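Local coordinates for protein VP5 (Halorubrum pleomorphic virus 6, PDB 6QGL) that probably drives fusion of the viral envelope with the host cell membrane as the envelope protein of a haloarchaeal pleomorphic virus, at residues V115-N118 and F119-W123; E470-D474 and S475-T479; D481-D484 and Q485-Q488. One frame throughout, in Å; residues are numbered along the deposited sequence.

Contact 1 (V115-N118 and F119-W123)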
ATOM      1  N   VAL A 115      -3.924 -14.725   4.997  1.00 53.04           N
ATOM      2  CA  VAL A 115      -2.838 -13.751   4.842  1.00 52.07           C
ATOM      3  C   VAL A 115      -1.859 -14.204   3.753  1.00 55.28           C
ATOM      4  O   VAL A 115      -1.561 -13.422   2.847  1.00 55.13           O
ATOM      5  CB  VAL A 115      -2.146 -13.435   6.208  1.00 55.88           C
ATOM      6  CG1 VAL A 115      -0.935 -12.525   6.027  1.00 55.31           C
ATOM      7  CG2 VAL A 115      -3.126 -12.814   7.193  1.00 56.43           C
ATOM      8  N   ARG A 116      -1.401 -15.472   3.816  1.00 51.27           N
ATOM      9  CA  ARG A 116      -0.471 -16.032   2.832  1.00 50.37           C
ATOM     10  C   ARG A 116      -1.076 -16.121   1.445  1.00 54.14           C
ATOM     11  O   ARG A 116      -0.430 -15.688   0.492  1.00 54.00           O
ATOM     12  CB  ARG A 116       0.072 -17.391   3.271  1.00 50.42           C
ATOM     13  CG  ARG A 116       1.092 -17.290   4.377  1.00 58.24           C
ATOM     14  CD  ARG A 116       1.978 -18.512   4.413  1.00 64.99           C
ATOM     15  NE  ARG A 116       2.749 -18.534   5.646  1.00 69.18           N
ATOM     16  CZ  ARG A 116       3.957 -18.003   5.799  1.00 82.23           C
ATOM     17  NH1 ARG A 116       4.572 -17.425   4.770  1.00 69.74           N
ATOM     18  NH2 ARG A 116       4.562 -18.051   6.972  1.00 68.75           N
ATOM     19  N   THR A 117      -2.313 -16.654   1.328  1.00 50.89           N
ATOM     20  CA  THR A 117      -3.033 -16.779   0.055  1.00 51.03           C
ATOM     21  C   THR A 117      -3.156 -15.414  -0.617  1.00 54.98           C
ATOM     22  O   THR A 117      -2.850 -15.317  -1.801  1.00 54.93           O
ATOM     23  CB  THR A 117      -4.381 -17.512   0.228  1.00 57.66           C
ATOM     24  OG1 THR A 117      -4.133 -18.824   0.728  1.00 55.21           O
ATOM     25  CG2 THR A 117      -5.166 -17.631  -1.067  1.00 56.55           C
ATOM     26  N   ASN A 118      -3.541 -14.361   0.142  1.00 51.23           N
ATOM     27  CA  ASN A 118      -3.666 -12.996  -0.388  1.00 50.80           C
ATOM     28  C   ASN A 118      -2.340 -12.474  -0.920  1.00 53.41           C
ATOM     29  O   ASN A 118      -2.302 -11.908  -2.014  1.00 53.02           O
ATOM     30  CB  ASN A 118      -4.211 -12.041   0.670  1.00 50.82           C
ATOM     31  CG  ASN A 118      -5.642 -12.283   1.057  1.00 72.44           C
ATOM     32  OD1 ASN A 118      -6.407 -12.995   0.389  1.00 66.67           O
ATOM     33  ND2 ASN A 118      -6.026 -11.695   2.165  1.00 65.22           N
ATOM     34  N   PHE A 119      -1.258 -12.689  -0.153  1.00 49.28           N
ATOM     35  CA  PHE A 119       0.095 -12.277  -0.497  1.00 48.56           C
ATOM     36  C   PHE A 119       0.585 -12.979  -1.772  1.00 52.67           C
ATOM     37  O   PHE A 119       1.015 -12.295  -2.703  1.00 52.10           O
ATOM     38  CB  PHE A 119       1.042 -12.514   0.695  1.00 50.02           C
ATOM     39  CG  PHE A 119       2.484 -12.150   0.452  1.00 51.28           C
ATOM     40  CD1 PHE A 119       2.877 -10.820   0.352  1.00 54.44           C
ATOM     41  CD2 PHE A 119       3.457 -13.137   0.348  1.00 53.40           C
ATOM     42  CE1 PHE A 119       4.212 -10.485   0.117  1.00 55.39           C
ATOM     43  CE2 PHE A 119       4.795 -12.801   0.130  1.00 56.24           C
ATOM     44  CZ  PHE A 119       5.163 -11.477   0.021  1.00 54.47           C
ATOM     45  N   TYR A 120       0.480 -14.327  -1.834  1.00 49.51           N
ATOM     46  CA  TYR A 120       0.903 -15.097  -3.010  1.00 49.29           C
ATOM     47  C   TYR A 120       0.013 -14.857  -4.224  1.00 52.83           C
ATOM     48  O   TYR A 120       0.509 -14.916  -5.349  1.00 52.82           O
ATOM     49  CB  TYR A 120       1.019 -16.599  -2.710  1.00 50.95           C
ATOM     50  CG  TYR A 120       1.934 -16.955  -1.560  1.00 52.75           C
ATOM     51  CD1 TYR A 120       3.160 -16.318  -1.391  1.00 54.40           C
ATOM     52  CD2 TYR A 120       1.599 -17.975  -0.675  1.00 54.11           C
ATOM     53  CE1 TYR A 120       4.003 -16.644  -0.333  1.00 55.24           C
ATOM     54  CE2 TYR A 120       2.437 -18.314   0.383  1.00 55.11           C
ATOM     55  CZ  TYR A 120       3.639 -17.648   0.547  1.00 62.95           C
ATOM     56  OH  TYR A 120       4.462 -17.980   1.589  1.00 65.90           O
ATOM     57  N   LYS A 121      -1.289 -14.567  -4.001  1.00 48.99           N
ATOM     58  CA  LYS A 121      -2.241 -14.262  -5.072  1.00 48.92           C
ATOM     59  C   LYS A 121      -1.818 -13.000  -5.822  1.00 52.41           C
ATOM     60  O   LYS A 121      -1.874 -12.995  -7.051  1.00 52.39           O
ATOM     61  CB  LYS A 121      -3.673 -14.114  -4.530  1.00 51.62           C
ATOM     62  CG  LYS A 121      -4.562 -15.323  -4.807  1.00 57.05           C
ATOM     63  CD  LYS A 121      -5.797 -15.384  -3.909  1.00 64.97           C
ATOM     64  CE  LYS A 121      -6.921 -14.442  -4.276  1.00 77.58           C
ATOM     65  NZ  LYS A 121      -7.918 -14.337  -3.177  1.00 88.39           N
ATOM     66  N   SER A 122      -1.363 -11.951  -5.091  1.00 48.70           N
ATOM     67  CA  SER A 122      -0.915 -10.690  -5.694  1.00 48.60           C
ATOM     68  C   SER A 122       0.396 -10.849  -6.470  1.00 52.00           C
ATOM     69  O   SER A 122       0.576 -10.169  -7.483  1.00 52.13           O
ATOM     70  CB  SER A 122      -0.834  -9.567  -4.663  1.00 52.96           C
ATOM     71  OG  SER A 122       0.353  -9.614  -3.891  1.00 63.54           O
ATOM     72  N   TRP A 123       1.290 -11.766  -6.022  1.00 47.55           N
ATOM     73  CA  TRP A 123       2.541 -12.077  -6.722  1.00 46.97           C
ATOM     74  C   TRP A 123       2.179 -12.755  -8.040  1.00 51.73           C
ATOM     75  O   TRP A 123       2.661 -12.340  -9.091  1.00 51.34           O
ATOM     76  CB  TRP A 123       3.458 -12.992  -5.882  1.00 45.34           C
ATOM     77  CG  TRP A 123       4.536 -13.668  -6.685  1.00 46.17           C
ATOM     78  CD1 TRP A 123       4.514 -14.940  -7.180  1.00 49.32           C
ATOM     79  CD2 TRP A 123       5.753 -13.074  -7.155  1.00 45.97           C
ATOM     80  NE1 TRP A 123       5.653 -15.182  -7.912  1.00 48.77           N
ATOM     81  CE2 TRP A 123       6.444 -14.064  -7.893  1.00 50.03           C
ATOM     82  CE3 TRP A 123       6.346 -11.810  -6.995  1.00 47.28           C
ATOM     83  CZ2 TRP A 123       7.687 -13.823  -8.487  1.00 49.53           C
ATOM     84  CZ3 TRP A 123       7.581 -11.577  -7.578  1.00 48.93           C
ATOM     85  CH2 TRP A 123       8.231 -12.570  -8.324  1.00 49.76           C
TER

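Contact 2 (E470-D474 and S475-T479)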
ATOM      1  N   GLU A 470      -3.521  -2.793  24.718  1.00 81.59           N
ATOM      2  CA  GLU A 470      -2.421  -3.591  25.268  1.00 80.37           C
ATOM      3  C   GLU A 470      -1.915  -4.637  24.248  1.00 80.51           C
ATOM      4  O   GLU A 470      -2.695  -5.509  23.852  1.00 79.65           O
ATOM      5  CB  GLU A 470      -2.875  -4.273  26.576  1.00 82.50           C
ATOM      6  CG  GLU A 470      -1.796  -5.069  27.300  1.00 93.20           C
ATOM      7  CD  GLU A 470      -2.276  -6.122  28.286  1.00112.27           C
ATOM      8  OE1 GLU A 470      -1.425  -6.909  28.760  1.00106.56           O
ATOM      9  OE2 GLU A 470      -3.492  -6.170  28.583  1.00103.63           O
ATOM     10  N   PRO A 471      -0.630  -4.557  23.800  1.00 74.70           N
ATOM     11  CA  PRO A 471      -0.121  -5.561  22.843  1.00 72.53           C
ATOM     12  C   PRO A 471      -0.129  -6.957  23.444  1.00 73.89           C
ATOM     13  O   PRO A 471       0.199  -7.116  24.618  1.00 73.84           O
ATOM     14  CB  PRO A 471       1.317  -5.099  22.554  1.00 74.60           C
ATOM     15  CG  PRO A 471       1.394  -3.702  23.035  1.00 80.44           C
ATOM     16  CD  PRO A 471       0.423  -3.590  24.167  1.00 76.90           C
ATOM     17  N   GLN A 472      -0.525  -7.952  22.645  1.00 68.22           N
ATOM     18  CA  GLN A 472      -0.606  -9.344  23.061  1.00 66.81           C
ATOM     19  C   GLN A 472       0.753 -10.027  23.085  1.00 70.33           C
ATOM     20  O   GLN A 472       1.529  -9.913  22.138  1.00 69.92           O
ATOM     21  CB  GLN A 472      -1.578 -10.110  22.173  1.00 67.26           C
ATOM     22  CG  GLN A 472      -2.569 -10.930  22.978  1.00 76.97           C
ATOM     23  CD  GLN A 472      -4.001 -10.770  22.536  1.00 90.84           C
ATOM     24  OE1 GLN A 472      -4.931 -11.182  23.231  1.00 82.73           O
ATOM     25  NE2 GLN A 472      -4.221 -10.176  21.377  1.00 85.86           N
ATOM     26  N   THR A 473       1.031 -10.731  24.183  1.00 67.04           N
ATOM     27  CA  THR A 473       2.249 -11.492  24.456  1.00 66.96           C
ATOM     28  C   THR A 473       1.889 -12.953  24.755  1.00 70.26           C
ATOM     29  O   THR A 473       0.710 -13.304  24.856  1.00 69.20           O
ATOM     30  CB  THR A 473       3.052 -10.865  25.622  1.00 76.18           C
ATOM     31  OG1 THR A 473       2.342 -11.017  26.850  1.00 77.07           O
ATOM     32  CG2 THR A 473       3.412  -9.404  25.385  1.00 75.88           C
ATOM     33  N   ASP A 474       2.907 -13.798  24.925  1.00 67.36           N
ATOM     34  CA  ASP A 474       2.712 -15.212  25.239  1.00 66.91           C
ATOM     35  C   ASP A 474       2.236 -15.435  26.688  1.00 71.07           C
ATOM     36  O   ASP A 474       1.971 -16.571  27.060  1.00 70.57           O
ATOM     37  CB  ASP A 474       4.014 -15.990  24.974  1.00 69.11           C
ATOM     38  CG  ASP A 474       5.212 -15.604  25.827  1.00 81.41           C
ATOM     39  OD1 ASP A 474       5.096 -14.642  26.626  1.00 82.91           O
ATOM     40  OD2 ASP A 474       6.266 -16.259  25.695  1.00 87.63           O
ATOM     41  N   SER A 475       2.164 -14.373  27.510  1.00 68.15           N
ATOM     42  CA  SER A 475       1.779 -14.509  28.913  1.00 68.10           C
ATOM     43  C   SER A 475       0.633 -13.597  29.381  1.00 72.48           C
ATOM     44  O   SER A 475       0.216 -13.710  30.538  1.00 72.71           O
ATOM     45  CB  SER A 475       3.003 -14.311  29.806  1.00 72.20           C
ATOM     46  OG  SER A 475       3.532 -13.002  29.667  1.00 81.62           O
ATOM     47  N   ASN A 476       0.123 -12.709  28.506  1.00 68.97           N
ATOM     48  CA  ASN A 476      -0.943 -11.761  28.858  1.00 69.60           C
ATOM     49  C   ASN A 476      -2.357 -12.205  28.424  1.00 73.36           C
ATOM     50  O   ASN A 476      -2.498 -13.236  27.764  1.00 71.94           O
ATOM     51  CB  ASN A 476      -0.616 -10.364  28.320  1.00 70.60           C
ATOM     52  CG  ASN A 476      -0.483 -10.301  26.828  1.00 90.78           C
ATOM     53  OD1 ASN A 476      -0.675 -11.285  26.112  1.00 84.81           O
ATOM     54  ND2 ASN A 476      -0.130  -9.139  26.345  1.00 82.80           N
ATOM     55  N   TYR A 477      -3.388 -11.400  28.789  1.00 71.48           N
ATOM     56  CA  TYR A 477      -4.819 -11.624  28.528  1.00 71.94           C
ATOM     57  C   TYR A 477      -5.298 -12.870  29.285  1.00 77.45           C
ATOM     58  O   TYR A 477      -5.811 -13.826  28.696  1.00 76.60           O
ATOM     59  CB  TYR A 477      -5.156 -11.622  27.017  1.00 72.00           C
ATOM     60  CG  TYR A 477      -5.153 -10.238  26.400  1.00 73.65           C
ATOM     61  CD1 TYR A 477      -3.964  -9.632  26.002  1.00 75.15           C
ATOM     62  CD2 TYR A 477      -6.339  -9.532  26.218  1.00 75.25           C
ATOM     63  CE1 TYR A 477      -3.955  -8.359  25.432  1.00 76.28           C
ATOM     64  CE2 TYR A 477      -6.342  -8.253  25.657  1.00 76.48           C
ATOM     65  CZ  TYR A 477      -5.147  -7.673  25.262  1.00 82.94           C
ATOM     66  OH  TYR A 477      -5.136  -6.415  24.704  1.00 83.03           O
ATOM     67  N   ILE A 478      -5.068 -12.837  30.616  1.00 75.74           N
ATOM     68  CA  ILE A 478      -5.379 -13.858  31.627  1.00 76.14           C
ATOM     69  C   ILE A 478      -6.616 -13.405  32.410  1.00 82.93           C
ATOM     70  O   ILE A 478      -7.377 -14.239  32.906  1.00 83.15           O
ATOM     71  CB  ILE A 478      -4.153 -14.025  32.596  1.00 79.25           C
ATOM     72  CG1 ILE A 478      -2.814 -14.271  31.850  1.00 78.34           C
ATOM     73  CG2 ILE A 478      -4.376 -15.085  33.687  1.00 80.68           C
ATOM     74  CD1 ILE A 478      -2.726 -15.473  30.927  1.00 84.07           C
ATOM     75  N   THR A 479      -6.785 -12.084  32.556  1.00 81.16           N
ATOM     76  CA  THR A 479      -7.893 -11.493  33.300  1.00 83.21           C
ATOM     77  C   THR A 479      -8.987 -11.016  32.346  1.00 87.76           C
ATOM     78  O   THR A 479      -8.692 -10.656  31.203  1.00 86.16           O
ATOM     79  CB  THR A 479      -7.390 -10.360  34.228  1.00 92.68           C
ATOM     80  OG1 THR A 479      -7.179  -9.163  33.479  1.00 93.19           O
ATOM     81  CG2 THR A 479      -6.121 -10.732  34.999  1.00 90.00           C
TER

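Contact 3 (D481-D484 and Q485-Q488)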
ATOM      1  N   ASP A 481     -10.630  -8.253  32.686  1.00 89.63           N
ATOM      2  CA  ASP A 481     -10.410  -6.810  32.567  1.00 90.64           C
ATOM      3  C   ASP A 481      -9.563  -6.449  31.350  1.00 91.98           C
ATOM      4  O   ASP A 481      -9.856  -5.452  30.687  1.00 91.90           O
ATOM      5  CB  ASP A 481      -9.782  -6.242  33.850  1.00 94.33           C
ATOM      6  CG  ASP A 481     -10.730  -6.214  35.035  1.00109.41           C
ATOM      7  OD1 ASP A 481     -11.765  -5.515  34.953  1.00112.77           O
ATOM      8  OD2 ASP A 481     -10.427  -6.876  36.050  1.00115.36           O
ATOM      9  N   GLU A 482      -8.529  -7.267  31.050  1.00 86.19           N
ATOM     10  CA  GLU A 482      -7.640  -7.099  29.893  1.00 83.97           C
ATOM     11  C   GLU A 482      -8.452  -7.235  28.602  1.00 87.30           C
ATOM     12  O   GLU A 482      -8.271  -6.448  27.670  1.00 86.55           O
ATOM     13  CB  GLU A 482      -6.508  -8.145  29.916  1.00 83.51           C
ATOM     14  CG  GLU A 482      -5.432  -7.882  30.954  1.00 93.33           C
ATOM     15  CD  GLU A 482      -4.327  -8.920  30.970  1.00109.60           C
ATOM     16  OE1 GLU A 482      -4.352  -9.806  31.852  1.00100.64           O
ATOM     17  OE2 GLU A 482      -3.435  -8.848  30.092  1.00101.49           O
ATOM     18  N   TRP A 483      -9.368  -8.221  28.577  1.00 84.01           N
ATOM     19  CA  TRP A 483     -10.265  -8.521  27.467  1.00 83.72           C
ATOM     20  C   TRP A 483     -11.370  -7.479  27.319  1.00 90.24           C
ATOM     21  O   TRP A 483     -11.695  -7.104  26.191  1.00 89.58           O
ATOM     22  CB  TRP A 483     -10.866  -9.918  27.635  1.00 82.24           C
ATOM     23  CG  TRP A 483      -9.937 -11.034  27.261  1.00 81.17           C
ATOM     24  CD1 TRP A 483      -9.321 -11.908  28.110  1.00 83.46           C
ATOM     25  CD2 TRP A 483      -9.527 -11.403  25.937  1.00 79.69           C
ATOM     26  NE1 TRP A 483      -8.551 -12.798  27.396  1.00 81.27           N
ATOM     27  CE2 TRP A 483      -8.659 -12.510  26.059  1.00 82.26           C
ATOM     28  CE3 TRP A 483      -9.800 -10.894  24.653  1.00 80.74           C
ATOM     29  CZ2 TRP A 483      -8.060 -13.118  24.947  1.00 80.41           C
ATOM     30  CZ3 TRP A 483      -9.213 -11.501  23.553  1.00 81.02           C
ATOM     31  CH2 TRP A 483      -8.352 -12.597  23.704  1.00 80.56           C
ATOM     32  N   ASP A 484     -11.951  -7.018  28.451  1.00 89.54           N
ATOM     33  CA  ASP A 484     -13.004  -5.994  28.481  1.00 91.77           C
ATOM     34  C   ASP A 484     -12.471  -4.674  27.928  1.00 96.38           C
ATOM     35  O   ASP A 484     -13.171  -4.011  27.161  1.00 96.61           O
ATOM     36  CB  ASP A 484     -13.551  -5.799  29.910  1.00 95.94           C
ATOM     37  CG  ASP A 484     -14.508  -6.871  30.408  1.00105.18           C
ATOM     38  OD1 ASP A 484     -15.018  -7.653  29.574  1.00104.65           O
ATOM     39  OD2 ASP A 484     -14.765  -6.913  31.631  1.00111.92           O
ATOM     40  N   GLN A 485     -11.218  -4.319  28.294  1.00 92.76           N
ATOM     41  CA  GLN A 485     -10.525  -3.116  27.830  1.00 92.58           C
ATOM     42  C   GLN A 485     -10.264  -3.179  26.329  1.00 94.97           C
ATOM     43  O   GLN A 485     -10.398  -2.158  25.665  1.00 94.98           O
ATOM     44  CB  GLN A 485      -9.209  -2.904  28.591  1.00 93.73           C
ATOM     45  CG  GLN A 485      -9.382  -2.173  29.922  1.00112.46           C
ATOM     46  CD  GLN A 485      -8.100  -1.980  30.710  1.00133.21           C
ATOM     47  OE1 GLN A 485      -8.126  -1.552  31.868  1.00132.02           O
ATOM     48  NE2 GLN A 485      -6.947  -2.283  30.119  1.00122.93           N
ATOM     49  N   LEU A 486      -9.919  -4.374  25.793  1.00 89.80           N
ATOM     50  CA  LEU A 486      -9.664  -4.588  24.366  1.00 87.93           C
ATOM     51  C   LEU A 486     -10.886  -4.196  23.515  1.00 92.93           C
ATOM     52  O   LEU A 486     -10.728  -3.437  22.559  1.00 92.05           O
ATOM     53  CB  LEU A 486      -9.236  -6.048  24.092  1.00 86.44           C
ATOM     54  CG  LEU A 486      -8.875  -6.409  22.640  1.00 89.50           C
ATOM     55  CD1 LEU A 486      -7.463  -5.978  22.291  1.00 88.55           C
ATOM     56  CD2 LEU A 486      -9.026  -7.893  22.397  1.00 91.08           C
ATOM     57  N   GLU A 487     -12.090  -4.683  23.889  1.00 91.14           N
ATOM     58  CA  GLU A 487     -13.352  -4.400  23.197  1.00 92.26           C
ATOM     59  C   GLU A 487     -13.790  -2.943  23.377  1.00 98.05           C
ATOM     60  O   GLU A 487     -14.257  -2.333  22.416  1.00 97.60           O
ATOM     61  CB  GLU A 487     -14.463  -5.357  23.671  1.00 95.03           C
ATOM     62  CG  GLU A 487     -15.703  -5.359  22.785  1.00107.05           C
ATOM     63  CD  GLU A 487     -16.856  -6.259  23.190  1.00130.68           C
ATOM     64  OE1 GLU A 487     -17.101  -6.419  24.409  1.00129.66           O
ATOM     65  OE2 GLU A 487     -17.534  -6.788  22.281  1.00123.96           O
ATOM     66  N   GLN A 488     -13.654  -2.401  24.607  1.00 96.61           N
ATOM     67  CA  GLN A 488     -14.040  -1.033  24.968  1.00 98.52           C
ATOM     68  C   GLN A 488     -13.162   0.010  24.274  1.00101.54           C
ATOM     69  O   GLN A 488     -13.708   0.915  23.638  1.00101.82           O
ATOM     70  CB  GLN A 488     -14.035  -0.845  26.501  1.00101.85           C
ATOM     71  CG  GLN A 488     -14.664   0.460  26.991  1.00120.49           C
ATOM     72  CD  GLN A 488     -16.173   0.414  26.988  1.00142.71           C
ATOM     73  OE1 GLN A 488     -16.827   0.736  25.991  1.00137.58           O
ATOM     74  NE2 GLN A 488     -16.759   0.014  28.109  1.00138.13           N
TER

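Contact 1 (V115-N118 and F119-W123)
Phe119 hands its backbone N-H back to Val115 O at 3.1 Å, one of a run of i-to-i+4 bonds in the long alpha-helix 97-140. With CG anti to the backbone N, the Phe119 ring leaves the turn and packs on Val235 and Met239 of helix 229-257, where it also meets the ring of Trp232. Tyr120 comes next, its N bonded to Arg116 O at 2.8 Å. Its side chain runs alongside that of Arg116, both pointing the same way: Tyr120 CE2 lies 3.8 Å from Arg116 CB, and the ring and guanidinium planes are 23° apart. Arg116 NH1 donates to Tyr120 OH at 3.2 Å, a bent bond (142°). Neither end depends on this bond alone, since Arg116 also forms salt bridges to Asp240 and Glu112, which probably balance the buried arginine charge, and the Tyr120 hydroxyl is bonded to Glu236. Lys121 N binds Thr117 O at 2.8 Å, and Lys121 CD rests on the methyl CG2 of Thr117 at 3.7 Å. Ser122 N donates to Asn118 O; the side-chain amide of Asn118 bonds to the backbone of Trp24, Arg27 and Phe29. The Ser122 hydroxyl sits between its own N and carbonyl carbon (chi1 81°), which turns it onto the previous turn: Ser122 OG donates to Phe119 O at 3.0 Å, and Trp123 N adds a weak bond of 3.4 Å to that same Phe119 O.

Contact 2 (E470-D474 and S475-T479)
Asn476 folds its amide back across the turn and ties itself to the chain before it, and so helps to close the bend in this irregular loop. Asn476 OD1 accepts Thr473 N at 2.6 Å; the N-H points well at the oxygen (161°) but arrives almost at right angles to the C=O bond and tilted from its plane. On the other branch, Asn476 ND2 makes a weak bond to Pro471 O at 2.7 Å. A chi1 near 61° puts the amide between its own backbone N and carbonyl carbon, turned toward Thr473 N and Pro471 O. Thr473 OG1, on the incoming side of the bend, accepts two weak backbone bonds, from Ser475 N at 3.4 Å and from Asn476 N at 3.2 Å; the first has the pattern of an ST turn.

A further side-chain bond runs from Tyr477 OH to Glu470 O, 2.7 Å long, in the carbonyl plane and on a lone pair. Around the ring the contacts are of another kind. Gln472 OE1 sits over one face, 3.3 Å from Tyr477 CG, while Gln472 NE2 is bonded to Thr81. Glu470 OE2 lies over the opposite face, its carboxylate plane 16° from that of the ring.

The bend bridges three helices in the loop between strand 447-454 and helix 480-496. Lys84 of helix 73-92 binds Thr473 O and Asn476 O, Trp253 of helix 229-257 also reaches Asn476 O, and Trp483 of helix 480-496 meets the Tyr477 ring edge-to-face.

Contact 3 (D481-D484 and Q485-Q488)
Gln485 N is taken up by Asp481 O at 3.0 Å, and two more i-to-i+4 alpha-helical bonds of ordinary length follow in the first turns of helix 480-496: Leu486 N to Glu482 O at 3.2 Å and Gln488 N to Asp484 O at 3.1 Å. Between them Glu487 N reaches Trp483 O at 3.4 Å, a weak bond. The chain of Gln485 leans back along the helix, Gln485 CG lying 3.4 Å from Asp481 O.

Several polar side-chain ends are served by the loop that precedes the helix and by a segment further away. Glu482 OE2 accepts Tyr477 N, and OE1 has weak bonds with Ile478 N and Thr479 OG1, Thr479 being the N-cap residue. Trp483 NE1 donates to Tyr477 O, and Glu487 OE2 accepts Val272 N. Across the turn, Trp483 and Leu486 lie side by side and point the same way. Leu486 CG stands anti to its N (chi1 -177°), and Leu486 CD2 comes obliquely to the indole, 3.8 Å from Trp483 CZ3.

The result is an amphipathic helix start: indole and leucine turn inward, while Asp481, Asp484, Gln485 and Gln488 are exposed. The Glu482 carboxylate is linked to the loop just ahead of the helix, N-cap residue included. The helix dipole would tend to favour acidic groups at this end, though the like charge of Glu470 close to Glu482 probably works against it.

Contacts 2 and 3 form one unit, their centres about 11 Å apart, with the bend 470-479 leading straight into the helix that carries contact 3. Besides the bond to Glu482, Tyr477 brings its OH to 3.4 Å from Leu486 CD1. Glu470 OE2 and Glu482 OE2, like charges, are 3.1 Å apart in the model. Contact 1 stands apart, with nearest atoms about 14 Å from contact 2 and about 17 Å from contact 3. What relates contacts 1 and 2 is helix 229-257, which meets contact 1 through residues between Trp232 and Asp240, by packing and by polar bonds, and meets contact 2 further along, at Thr252, Trp253 and Val257.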